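PDB 5W4A: P-granule scaffold from Caenorhabditis japonica, which probably helps to build and scaffold germ granules, the assemblies linked to mRNA repression in the nematode germline, through its largely helical N-terminal domain. Local coordinates for residues T16-N21 with D169-V174; A44-G49 with F175-G180; N124-K129 with I143-I148; Q62-S67 with L75-T80. All coordinates share one frame; numbering follows the deposited sequence. Where two conformers were deposited one is given.

From the N terminus, the chain leaves the small antiparallel hairpin of strands 9-11 and 14-16 and enters residues 16-21, which meet helix 169-179 in contact 1 and so close the longest loop. Helix 42-47 then meets the later turns of that same helix in contact 2; the segments of contacts 1 and 2 alternate, so their loops cross. Contact 4, joining the end of helix 57-64 to helix 71-84, and contact 3, pairing helices 116-131 and 136-148, follow in series, both nested inside the two long loops. Tyr17 and Phe18 tie contact 1 to contact 4, and Leu144 of contact 3 packs on Asp79 of contact 4.

Contact 1: residues T16-N21 with D169-V174; sequences TYFFPN and DFDAYV
Asp171 turns its carboxylate into the bend formed by Thr16, Tyr17 and Phe18, and both of its oxygens are used there. Asp171 OD1 accepts from Thr16 OG1 at 2.6 Å through its syn lone pair, the two side chains crossing at about a right angle. Asp171 OD2 takes two backbone donors: Tyr17 N at 2.8 Å on the syn lone pair, and Phe18 N at 3.0 Å from above the carboxylate plane, with a nearly straight N-H...O angle of 173°. Thr16 OG1, anti to its own backbone N (chi1 -177°), also accepts from Phe19 N in an ST motif, so the hydroxyl closes the turn over residues 16-19, just ahead of helix 20-28. An alanine in place of Asp171 would probably leave the amides of Tyr17 and Phe18 and the Thr16 hydroxyl without their shared acceptor in a buried site.

Beside this polar grip, the Phe19 ring presents its edge to Asp171 OD1 and one face to Val174, whose CG1 lies 3.5 Å from the ring centroid in a CH-pi contact. Phe170 brings its ring edge to Thr16, CD2 lying 3.8 Å from Thr16 CB, and its CE2 reaches Phe19 CB.

The bend lies between strand 14-16 and helix 20-28, with Phe19 as N-cap residue. Helix 71-84 borders it through Asp79, bonded to Tyr17 OH, and through Thr80, while Phe43 of helix 42-47 packs on Phe19 and Val174.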
# COMPACT_ATOMS: atom_id res chain seq x y z
N THR C 16 -14.56 4.29 7.88
CA THR C 16 -15.05 3.24 6.99
C THR C 16 -15.32 3.78 5.59
O THR C 16 -15.74 4.91 5.40
CB THR C 16 -16.32 2.58 7.59
OG1 THR C 16 -16.75 1.51 6.73
CG2 THR C 16 -17.45 3.54 7.77
N TYR C 17 -15.03 2.95 4.57
CA TYR C 17 -15.53 3.15 3.22
C TYR C 17 -16.69 2.19 2.93
O TYR C 17 -17.77 2.62 2.50
CB TYR C 17 -14.42 2.98 2.15
CG TYR C 17 -15.05 3.03 0.80
CD1 TYR C 17 -15.56 4.22 0.30
CD2 TYR C 17 -15.24 1.86 0.07
CE1 TYR C 17 -16.27 4.27 -0.88
CE2 TYR C 17 -15.93 1.89 -1.12
CZ TYR C 17 -16.44 3.10 -1.59
OH TYR C 17 -17.12 3.17 -2.77
N PHE C 18 -16.48 0.90 3.19
CA PHE C 18 -17.38 -0.15 2.70
C PHE C 18 -18.60 -0.36 3.59
O PHE C 18 -19.59 -0.94 3.14
CB PHE C 18 -16.63 -1.48 2.58
CG PHE C 18 -15.64 -1.53 1.45
CD1 PHE C 18 -14.29 -1.28 1.66
CD2 PHE C 18 -16.06 -1.84 0.15
CE1 PHE C 18 -13.38 -1.33 0.61
CE2 PHE C 18 -15.16 -1.90 -0.89
CZ PHE C 18 -13.82 -1.63 -0.67
N PHE C 19 -18.57 0.08 4.86
CA PHE C 19 -19.60 -0.27 5.85
C PHE C 19 -20.10 0.93 6.66
O PHE C 19 -20.23 0.85 7.89
CB PHE C 19 -19.05 -1.34 6.79
CG PHE C 19 -18.65 -2.63 6.09
CD1 PHE C 19 -19.62 -3.47 5.61
CD2 PHE C 19 -17.31 -2.95 5.89
CE1 PHE C 19 -19.26 -4.67 4.95
CE2 PHE C 19 -16.95 -4.12 5.23
CZ PHE C 19 -17.94 -4.97 4.76
N PRO C 20 -20.45 2.04 6.02
CA PRO C 20 -20.91 3.19 6.83
C PRO C 20 -22.16 2.95 7.67
O PRO C 20 -22.22 3.42 8.81
CB PRO C 20 -21.15 4.28 5.78
CG PRO C 20 -21.33 3.57 4.50
CD PRO C 20 -20.44 2.38 4.58
N ASN C 21 -23.18 2.23 7.15
CA ASN C 21 -24.37 2.04 7.97
C ASN C 21 -24.11 1.06 9.11
O ASN C 21 -24.74 1.17 10.17
CB ASN C 21 -25.54 1.57 7.10
CG ASN C 21 -26.88 1.69 7.80
OD1 ASN C 21 -27.15 2.67 8.50
ND2 ASN C 21 -27.75 0.70 7.57
N ASP C 169 -8.80 -0.07 8.78
CA ASP C 169 -8.72 -1.30 9.56
C ASP C 169 -10.09 -1.88 9.89
O ASP C 169 -10.26 -3.10 9.89
CB ASP C 169 -7.90 -1.05 10.83
CG ASP C 169 -6.59 -0.37 10.52
OD1 ASP C 169 -6.62 0.86 10.22
OD2 ASP C 169 -5.55 -1.08 10.51
N PHE C 170 -11.09 -1.03 10.19
CA PHE C 170 -12.43 -1.54 10.45
C PHE C 170 -12.94 -2.37 9.28
O PHE C 170 -13.51 -3.45 9.46
CB PHE C 170 -13.38 -0.37 10.74
CG PHE C 170 -14.81 -0.76 10.87
CD1 PHE C 170 -15.22 -1.58 11.93
CD2 PHE C 170 -15.77 -0.33 9.96
CE1 PHE C 170 -16.55 -1.90 12.10
CE2 PHE C 170 -17.12 -0.66 10.14
CZ PHE C 170 -17.49 -1.45 11.20
N ASP C 171 -12.79 -1.86 8.06
CA ASP C 171 -13.32 -2.57 6.90
C ASP C 171 -12.57 -3.88 6.71
O ASP C 171 -13.20 -4.91 6.39
CB ASP C 171 -13.20 -1.70 5.65
CG ASP C 171 -14.14 -0.52 5.64
OD1 ASP C 171 -15.00 -0.43 6.55
OD2 ASP C 171 -14.01 0.32 4.70
N ALA C 172 -11.24 -3.86 6.86
CA ALA C 172 -10.48 -5.10 6.73
C ALA C 172 -10.93 -6.12 7.75
O ALA C 172 -11.08 -7.31 7.44
CB ALA C 172 -8.98 -4.81 6.87
N TYR C 173 -11.22 -5.66 8.98
CA TYR C 173 -11.69 -6.54 10.05
C TYR C 173 -13.06 -7.12 9.72
O TYR C 173 -13.29 -8.32 9.90
CB TYR C 173 -11.72 -5.78 11.37
CG TYR C 173 -12.04 -6.68 12.54
CD1 TYR C 173 -11.10 -7.62 12.96
CD2 TYR C 173 -13.26 -6.65 13.16
CE1 TYR C 173 -11.36 -8.48 13.99
CE2 TYR C 173 -13.53 -7.52 14.26
CZ TYR C 173 -12.57 -8.42 14.63
OH TYR C 173 -12.77 -9.34 15.66
N VAL C 174 -14.00 -6.28 9.28
CA VAL C 174 -15.33 -6.77 8.91
C VAL C 174 -15.24 -7.80 7.80
O VAL C 174 -15.84 -8.88 7.90
CB VAL C 174 -16.25 -5.61 8.49
CG1 VAL C 174 -17.60 -6.13 8.01
CG2 VAL C 174 -16.48 -4.60 9.65

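Contact 2: residues A44-G49 with F175-G180; sequences AAYVFG and FTKILG. With EDO (1,2-ethanediol), chain T; EDO (1,2-ethanediol), chain Q.
Tyr46 and Lys177 join helix 42-47 to helix 169-179 by a cation-pi interaction in a helix-to-helix packing of this mainly helical domain. Lys177 CE and NZ lie over one face of the Tyr46 ring, and NZ stands 4.8 Å from the ring centroid, 16° off the ring normal. Bends at chi2 and chi3 fold the lysine chain, and Lys177 CE comes 3.6 Å from Tyr46 O. Ile178 CD1 approaches the same ring obliquely, 4.1 Å from Tyr46 CD2, and also nears Val47 CG2. With the Tyr46 side chain cut back to an alanine, the ammonium would probably lose its aromatic partner and Ile178 CD1 one of its apolar neighbours.

Around this first shell, waters bridge side chain and backbone across the contact. One water donates to Tyr46 O and accepts from Lys177 NZ at 3.0 Å; another donates to Val47 O and takes a weak bond from NZ. Thus the ammonium is fastened indirectly to carbonyls in the last turn of helix 42-47. That helix ends in a Schellman motif with Gly49 at positive phi, and helix 169-179 closes in the same way at Gly180. Outside the two segments, Lys54 and Pro55 pack on Tyr46, and Pro55 and Leu84 touch Ile178. Two 1,2-ethanediol molecules, probably from the crystallisation liquor, hydrogen-bond to Ile178 O.

On the tyrosine side, CG stands anti to the backbone N (chi1 -176°), and the ring places an edge at Lys177 O; a water bound to Tyr46 OH donates to that carbonyl oxygen over 2.6 Å.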
# COMPACT_ATOMS: atom_id res chain seq x y z
N ALA C 44 -24.27 -6.73 12.84
CA ALA C 44 -23.51 -6.01 13.85
C ALA C 44 -23.14 -6.91 15.02
O ALA C 44 -22.00 -6.85 15.52
CB ALA C 44 -24.29 -4.79 14.33
N ALA C 45 -24.07 -7.74 15.48
CA ALA C 45 -23.76 -8.56 16.64
C ALA C 45 -22.62 -9.52 16.36
O ALA C 45 -21.76 -9.74 17.23
CB ALA C 45 -25.01 -9.34 17.08
N TYR C 46 -22.59 -10.10 15.17
CA TYR C 46 -21.52 -11.02 14.81
C TYR C 46 -20.19 -10.29 14.66
O TYR C 46 -19.16 -10.74 15.18
CB TYR C 46 -21.87 -11.73 13.52
CG TYR C 46 -20.88 -12.77 13.10
CD1 TYR C 46 -20.82 -13.97 13.77
CD2 TYR C 46 -20.04 -12.57 12.02
CE1 TYR C 46 -19.94 -14.96 13.39
CE2 TYR C 46 -19.14 -13.54 11.63
CZ TYR C 46 -19.10 -14.74 12.33
OH TYR C 46 -18.22 -15.76 11.97
N VAL C 47 -20.18 -9.17 13.93
CA VAL C 47 -18.93 -8.44 13.70
C VAL C 47 -18.26 -8.02 15.01
O VAL C 47 -17.02 -8.10 15.15
CB VAL C 47 -19.20 -7.22 12.81
CG1 VAL C 47 -18.04 -6.24 12.88
CG2 VAL C 47 -19.44 -7.67 11.38
N PHE C 48 -19.05 -7.55 15.97
CA PHE C 48 -18.54 -6.97 17.21
C PHE C 48 -18.39 -8.01 18.32
O PHE C 48 -18.09 -7.65 19.46
CB PHE C 48 -19.45 -5.80 17.65
CG PHE C 48 -19.17 -4.56 16.86
CD1 PHE C 48 -19.83 -4.30 15.66
CD2 PHE C 48 -18.20 -3.67 17.28
CE1 PHE C 48 -19.50 -3.17 14.91
CE2 PHE C 48 -17.86 -2.57 16.52
CZ PHE C 48 -18.53 -2.30 15.36
N GLY C 49 -18.62 -9.28 18.00
CA GLY C 49 -18.35 -10.36 18.94
C GLY C 49 -19.42 -10.57 19.98
O GLY C 49 -19.16 -11.26 20.97
N PHE C 175 -14.49 -7.50 6.73
CA PHE C 175 -14.34 -8.50 5.65
C PHE C 175 -13.74 -9.79 6.18
O PHE C 175 -14.16 -10.89 5.78
CB PHE C 175 -13.48 -7.96 4.50
CG PHE C 175 -14.19 -6.97 3.58
CD1 PHE C 175 -15.32 -7.36 2.86
CD2 PHE C 175 -13.70 -5.67 3.40
CE1 PHE C 175 -15.98 -6.47 1.99
CE2 PHE C 175 -14.35 -4.79 2.51
CZ PHE C 175 -15.49 -5.18 1.82
N THR C 176 -12.73 -9.70 7.04
CA THR C 176 -12.12 -10.90 7.59
C THR C 176 -13.15 -11.74 8.33
O THR C 176 -13.21 -12.97 8.16
CB THR C 176 -10.95 -10.52 8.50
OG1 THR C 176 -9.88 -9.97 7.71
CG2 THR C 176 -10.43 -11.70 9.28
N LYS C 177 -13.98 -11.09 9.15
CA LYS C 177 -15.01 -11.81 9.91
C LYS C 177 -16.03 -12.46 8.99
O LYS C 177 -16.36 -13.65 9.14
CB LYS C 177 -15.70 -10.85 10.89
CG LYS C 177 -14.87 -10.37 12.08
CD LYS C 177 -14.71 -11.45 13.15
CE LYS C 177 -16.04 -11.78 13.80
NZ LYS C 177 -15.89 -12.69 14.97
N ILE C 178 -16.56 -11.69 8.01
CA ILE C 178 -17.68 -12.18 7.20
C ILE C 178 -17.23 -13.22 6.18
O ILE C 178 -17.98 -14.17 5.89
CB ILE C 178 -18.38 -10.99 6.51
CG1 ILE C 178 -19.01 -10.09 7.57
CG2 ILE C 178 -19.40 -11.47 5.47
CD1 ILE C 178 -20.16 -10.74 8.33
N LEU C 179 -16.03 -13.08 5.63
CA LEU C 179 -15.53 -14.00 4.63
C LEU C 179 -14.73 -15.15 5.22
O LEU C 179 -14.22 -15.97 4.45
CB LEU C 179 -14.67 -13.25 3.62
CG LEU C 179 -15.44 -12.18 2.85
CD1 LEU C 179 -14.48 -11.44 1.95
CD2 LEU C 179 -16.62 -12.76 2.07
N GLY C 180 -14.56 -15.18 6.53
CA GLY C 180 -13.84 -16.29 7.15
C GLY C 180 -12.38 -16.34 6.78
O GLY C 180 -11.84 -17.42 6.52
C1 EDO T . -17.70 -17.18 7.71
O1 EDO T . -18.32 -18.14 6.84
C2 EDO T . -18.74 -16.31 8.44
O2 EDO T . -19.80 -15.85 7.59
C1 EDO Q . -19.84 -14.94 2.70
O1 EDO Q . -19.08 -15.92 3.42
C2 EDO Q . -21.33 -15.05 3.04
O2 EDO Q . -21.60 -14.44 4.30
O HOH W 1 -18.47 -13.14 16.48
O HOH W 2 -15.51 -15.57 10.66
O HOH W 3 -15.22 -9.73 16.61

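Contact 3: residues N124-K129 with I143-I148; sequences NLMGRK and ILIKTI
Ile145 faces Gly127 where helices 124-129 and 143-148 run roughly antiparallel, their short axes 8.7 Å apart at a crossing angle of -145°, and the CA atoms of these two residues are 5.9 Å apart. The glycine probably permits this close approach: a CB there would point at the partner helix and sit tightly against Ile145 CG2. In its absence the isoleucine lies against bare backbone. Ile145 CD1 reaches Gly127 CA at 3.8 Å, while CG2, anti to the backbone N of Ile145, comes to Asn124 N at 4.1 Å. Selenomethionine Met126 adds its SE atom to the same methyl, 4.1 Å from Ile145 CD1, the two side chains crossing at about a right angle.

Lys146 works on another side of this apolar patch. Its chain is extended through chi2 and chi3 and turns at chi4 (-59°), which puts NZ 3.8 Å from Arg128 CG, the side chains again nearly perpendicular. No direct hydrogen bond spans the two segments; instead a water accepts from Lys146 NZ at 3.1 Å and donates to Asn124 O. The guanidinium of Arg128 carries like charge, with NH1 5.1 Å from Lys146 NZ, but its NH2 bonds to Thr158 and forms a salt bridge with Glu189, both of the second subunit, and the glutamate charge probably eases the repulsion.

The pair is a helical hairpin joined by a short connection. Leu123 of helix 116-131 extends the packing on Ile145, helix 153-160 borders Lys146 and Thr147, and helix 71-84 receives Leu144 and Ile148, while Arg128 reaches the dimer partner.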
# COMPACT_ATOMS: atom_id res chain seq x y z
N ASN C 124 -7.10 -5.24 -13.94
CA ASN C 124 -5.83 -5.34 -13.24
C ASN C 124 -4.94 -4.15 -13.60
O ASN C 124 -4.36 -3.51 -12.72
CB ASN C 124 -5.14 -6.67 -13.57
CG ASN C 124 -3.69 -6.73 -13.10
OD1 ASN C 124 -2.76 -6.87 -13.92
ND2 ASN C 124 -3.49 -6.66 -11.80
N LEU C 125 -4.82 -3.84 -14.90
CA LEU C 125 -3.98 -2.71 -15.30
C LEU C 125 -4.55 -1.39 -14.79
O LEU C 125 -3.80 -0.50 -14.35
CB LEU C 125 -3.80 -2.68 -16.83
CG LEU C 125 -3.03 -3.86 -17.43
CD1 LEU C 125 -2.91 -3.68 -18.94
CD2 LEU C 125 -1.64 -4.07 -16.80
N MSE C 126 -5.87 -1.26 -14.80
CA MSE C 126 -6.50 -0.05 -14.32
C MSE C 126 -6.19 0.14 -12.83
O MSE C 126 -5.92 1.27 -12.40
CB MSE C 126 -8.03 -0.11 -14.54
CG MSE C 126 -8.83 1.00 -13.78
SE MSE C 126 -10.77 0.69 -13.97
CE MSE C 126 -10.79 0.29 -15.89
N GLY C 127 -6.28 -0.95 -12.06
CA GLY C 127 -6.08 -0.85 -10.62
C GLY C 127 -4.65 -0.50 -10.29
O GLY C 127 -4.39 0.24 -9.33
N ARG C 128 -3.69 -1.02 -11.06
CA ARG C 128 -2.29 -0.71 -10.80
C ARG C 128 -2.00 0.77 -11.03
O ARG C 128 -1.29 1.40 -10.24
CB ARG C 128 -1.38 -1.58 -11.69
CG ARG C 128 -1.42 -3.09 -11.37
CD ARG C 128 -0.60 -3.90 -12.35
NE ARG C 128 0.82 -3.57 -12.28
CZ ARG C 128 1.72 -4.23 -11.58
NH1 ARG C 128 1.39 -5.30 -10.86
NH2 ARG C 128 2.98 -3.83 -11.60
N LYS C 129 -2.59 1.36 -12.07
CA LYS C 129 -2.42 2.79 -12.30
C LYS C 129 -3.17 3.61 -11.25
O LYS C 129 -2.66 4.64 -10.79
CB LYS C 129 -2.88 3.14 -13.72
CG LYS C 129 -1.90 2.63 -14.76
CD LYS C 129 -2.34 2.96 -16.19
CE LYS C 129 -2.15 4.44 -16.51
NZ LYS C 129 -2.26 4.72 -17.98
N ILE C 143 -7.65 -1.17 -4.46
CA ILE C 143 -7.79 -2.27 -3.51
C ILE C 143 -9.00 -3.13 -3.87
O ILE C 143 -8.95 -4.37 -3.79
CB ILE C 143 -7.85 -1.74 -2.07
CG1 ILE C 143 -6.50 -1.18 -1.68
CG2 ILE C 143 -8.28 -2.86 -1.08
CD1 ILE C 143 -6.59 -0.27 -0.45
N LEU C 144 -10.12 -2.49 -4.24
CA LEU C 144 -11.30 -3.24 -4.66
C LEU C 144 -11.00 -4.16 -5.84
O LEU C 144 -11.35 -5.36 -5.82
CB LEU C 144 -12.43 -2.27 -5.00
CG LEU C 144 -13.72 -2.89 -5.47
CD1 LEU C 144 -14.35 -3.85 -4.45
CD2 LEU C 144 -14.70 -1.78 -5.85
N ILE C 145 -10.35 -3.62 -6.87
CA ILE C 145 -9.98 -4.41 -8.05
C ILE C 145 -9.08 -5.58 -7.65
O ILE C 145 -9.29 -6.73 -8.09
CB ILE C 145 -9.33 -3.51 -9.12
CG1 ILE C 145 -10.39 -2.66 -9.80
CG2 ILE C 145 -8.64 -4.37 -10.20
CD1 ILE C 145 -9.84 -1.53 -10.62
N LYS C 146 -8.07 -5.33 -6.81
CA LYS C 146 -7.15 -6.39 -6.44
C LYS C 146 -7.86 -7.47 -5.64
O LYS C 146 -7.55 -8.65 -5.78
CB LYS C 146 -5.97 -5.79 -5.67
CG LYS C 146 -5.09 -4.92 -6.56
CD LYS C 146 -4.05 -4.15 -5.80
CE LYS C 146 -3.21 -3.19 -6.72
NZ LYS C 146 -2.51 -3.97 -7.79
N THR C 147 -8.84 -7.07 -4.82
CA THR C 147 -9.64 -8.02 -4.06
C THR C 147 -10.51 -8.88 -4.98
O THR C 147 -10.54 -10.12 -4.86
CB THR C 147 -10.49 -7.23 -3.06
OG1 THR C 147 -9.63 -6.61 -2.10
CG2 THR C 147 -11.44 -8.17 -2.30
N ILE C 148 -11.21 -8.24 -5.94
CA ILE C 148 -12.06 -8.93 -6.91
C ILE C 148 -11.25 -9.95 -7.72
O ILE C 148 -11.72 -11.06 -8.01
CB ILE C 148 -12.73 -7.89 -7.83
CG1 ILE C 148 -13.76 -7.07 -7.05
CG2 ILE C 148 -13.36 -8.58 -9.05
CD1 ILE C 148 -14.12 -5.76 -7.77
O HOH W 4 -4.65 -4.20 -9.97

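Contact 4: residues Q62-S67 with L75-T80; sequences QILFPS and LTSMDT
Phe65 lays one face of its ring over the CB of Ser77, which sits 3.4 Å above the ring plane and is offset toward the rim. The distance from Ser77 CB to the ring centroid is 3.7 Å, a line 24° off the normal, and this fits a CH-pi contact. The ring's CZ atom carries the contact onward to selenomethionine Met78, whose CG lies 4.1 Å away.

The serine meets residues 62-67 with both of its side-chain atoms. Ser77 OG stands anti to the carbonyl carbon (chi1 -77°) and donates to Leu64 O at 2.7 Å, with the donor tilted 32° from the carbonyl plane. Leu64 is the last residue of helix 57-64, and Phe65 is the first to leave helical torsions, so the bond ties the C-terminal end of one helix to the flank of the next. Two consecutive helices are joined here by the short connection 65-70 and pack against each other across it. Leu64 continues the apolar seam: in the conformer given, Leu64 CD1 and CD2 each lie 4.0 Å from Thr80 CG2, the side chains meeting obliquely.

Thr80 OG1 is meanwhile bonded to Phe18 O, which links this helix to the loop before helix 20-28. Arg95 forms a cation-pi interaction with Phe65, and Phe92, Asn96 and Leu99 of helix 89-100 pack on Met78.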
# COMPACT_ATOMS: atom_id res chain seq x y z
N GLN C 62 -29.50 -5.93 4.00
CA GLN C 62 -30.38 -4.95 4.64
C GLN C 62 -29.60 -3.81 5.26
O GLN C 62 -30.05 -2.65 5.24
CB GLN C 62 -31.24 -5.63 5.70
CG GLN C 62 -32.36 -6.49 5.14
CD GLN C 62 -33.32 -5.68 4.30
OE1 GLN C 62 -33.72 -4.58 4.68
NE2 GLN C 62 -33.66 -6.21 3.13
N ILE C 63 -28.44 -4.11 5.87
CA ILE C 63 -27.60 -3.07 6.43
C ILE C 63 -26.95 -2.25 5.32
O ILE C 63 -26.78 -1.03 5.45
CB ILE C 63 -26.54 -3.71 7.36
CG1 ILE C 63 -27.16 -4.05 8.73
CG2 ILE C 63 -25.31 -2.79 7.55
CD1 ILE C 63 -27.55 -2.83 9.59
N LEU C 64 -26.55 -2.91 4.23
CA LEU C 64 -25.89 -2.21 3.12
C LEU C 64 -26.85 -1.31 2.35
O LEU C 64 -26.45 -0.25 1.86
CB LEU C 64 -25.26 -3.23 2.17
CG LEU C 64 -24.04 -3.99 2.68
CD1 LEU C 64 -23.55 -4.90 1.59
CD2 LEU C 64 -22.92 -3.04 3.15
N PHE C 65 -28.10 -1.73 2.22
CA PHE C 65 -29.07 -1.00 1.40
C PHE C 65 -30.33 -0.70 2.21
O PHE C 65 -31.41 -1.24 1.94
CB PHE C 65 -29.43 -1.81 0.15
CG PHE C 65 -28.25 -2.10 -0.75
CD1 PHE C 65 -27.88 -1.21 -1.75
CD2 PHE C 65 -27.52 -3.28 -0.62
CE1 PHE C 65 -26.81 -1.48 -2.58
CE2 PHE C 65 -26.45 -3.56 -1.45
CZ PHE C 65 -26.09 -2.65 -2.44
N PRO C 66 -30.24 0.19 3.20
CA PRO C 66 -31.44 0.57 3.97
C PRO C 66 -32.43 1.35 3.12
O PRO C 66 -32.10 1.90 2.06
CB PRO C 66 -30.87 1.42 5.10
CG PRO C 66 -29.60 1.97 4.57
CD PRO C 66 -29.04 0.91 3.67
N SER C 67 -33.68 1.39 3.58
CA SER C 67 -34.69 2.14 2.85
C SER C 67 -34.28 3.60 2.73
O SER C 67 -33.72 4.19 3.67
CB SER C 67 -36.05 2.04 3.54
OG SER C 67 -37.00 2.87 2.88
N LEU C 75 -24.15 2.92 -4.70
CA LEU C 75 -22.92 2.60 -5.42
C LEU C 75 -21.81 2.13 -4.48
O LEU C 75 -21.07 1.20 -4.80
CB LEU C 75 -22.45 3.82 -6.23
CG LEU C 75 -23.30 4.13 -7.47
CD1 LEU C 75 -22.95 5.51 -7.99
CD2 LEU C 75 -23.08 3.09 -8.59
N THR C 76 -21.70 2.76 -3.31
CA THR C 76 -20.73 2.35 -2.32
C THR C 76 -21.01 0.93 -1.85
O THR C 76 -20.11 0.08 -1.81
CB THR C 76 -20.77 3.36 -1.17
OG1 THR C 76 -20.30 4.62 -1.66
CG2 THR C 76 -19.90 2.91 0.02
N SER C 77 -22.27 0.63 -1.56
CA SER C 77 -22.62 -0.70 -1.10
C SER C 77 -22.48 -1.73 -2.21
O SER C 77 -22.21 -2.90 -1.93
CB SER C 77 -24.03 -0.69 -0.52
OG SER C 77 -23.99 -0.11 0.77
N MSE C 78 -22.61 -1.33 -3.47
CA MSE C 78 -22.32 -2.24 -4.58
C MSE C 78 -20.83 -2.61 -4.65
O MSE C 78 -20.49 -3.75 -5.01
CB MSE C 78 -22.76 -1.62 -5.88
CG MSE C 78 -24.28 -1.66 -5.99
SE MSE C 78 -24.96 -0.68 -7.52
CE MSE C 78 -24.35 -1.90 -8.90
N ASP C 79 -19.93 -1.67 -4.34
CA ASP C 79 -18.53 -2.01 -4.13
C ASP C 79 -18.40 -3.12 -3.09
O ASP C 79 -17.67 -4.09 -3.29
CB ASP C 79 -17.69 -0.82 -3.66
CG ASP C 79 -17.28 0.15 -4.76
OD1 ASP C 79 -17.48 -0.08 -5.97
OD2 ASP C 79 -16.68 1.18 -4.39
N THR C 80 -19.10 -2.97 -1.97
CA THR C 80 -19.05 -3.98 -0.92
C THR C 80 -19.55 -5.33 -1.43
O THR C 80 -18.94 -6.36 -1.15
CB THR C 80 -19.84 -3.51 0.30
OG1 THR C 80 -19.40 -2.17 0.58
CG2 THR C 80 -19.60 -4.42 1.51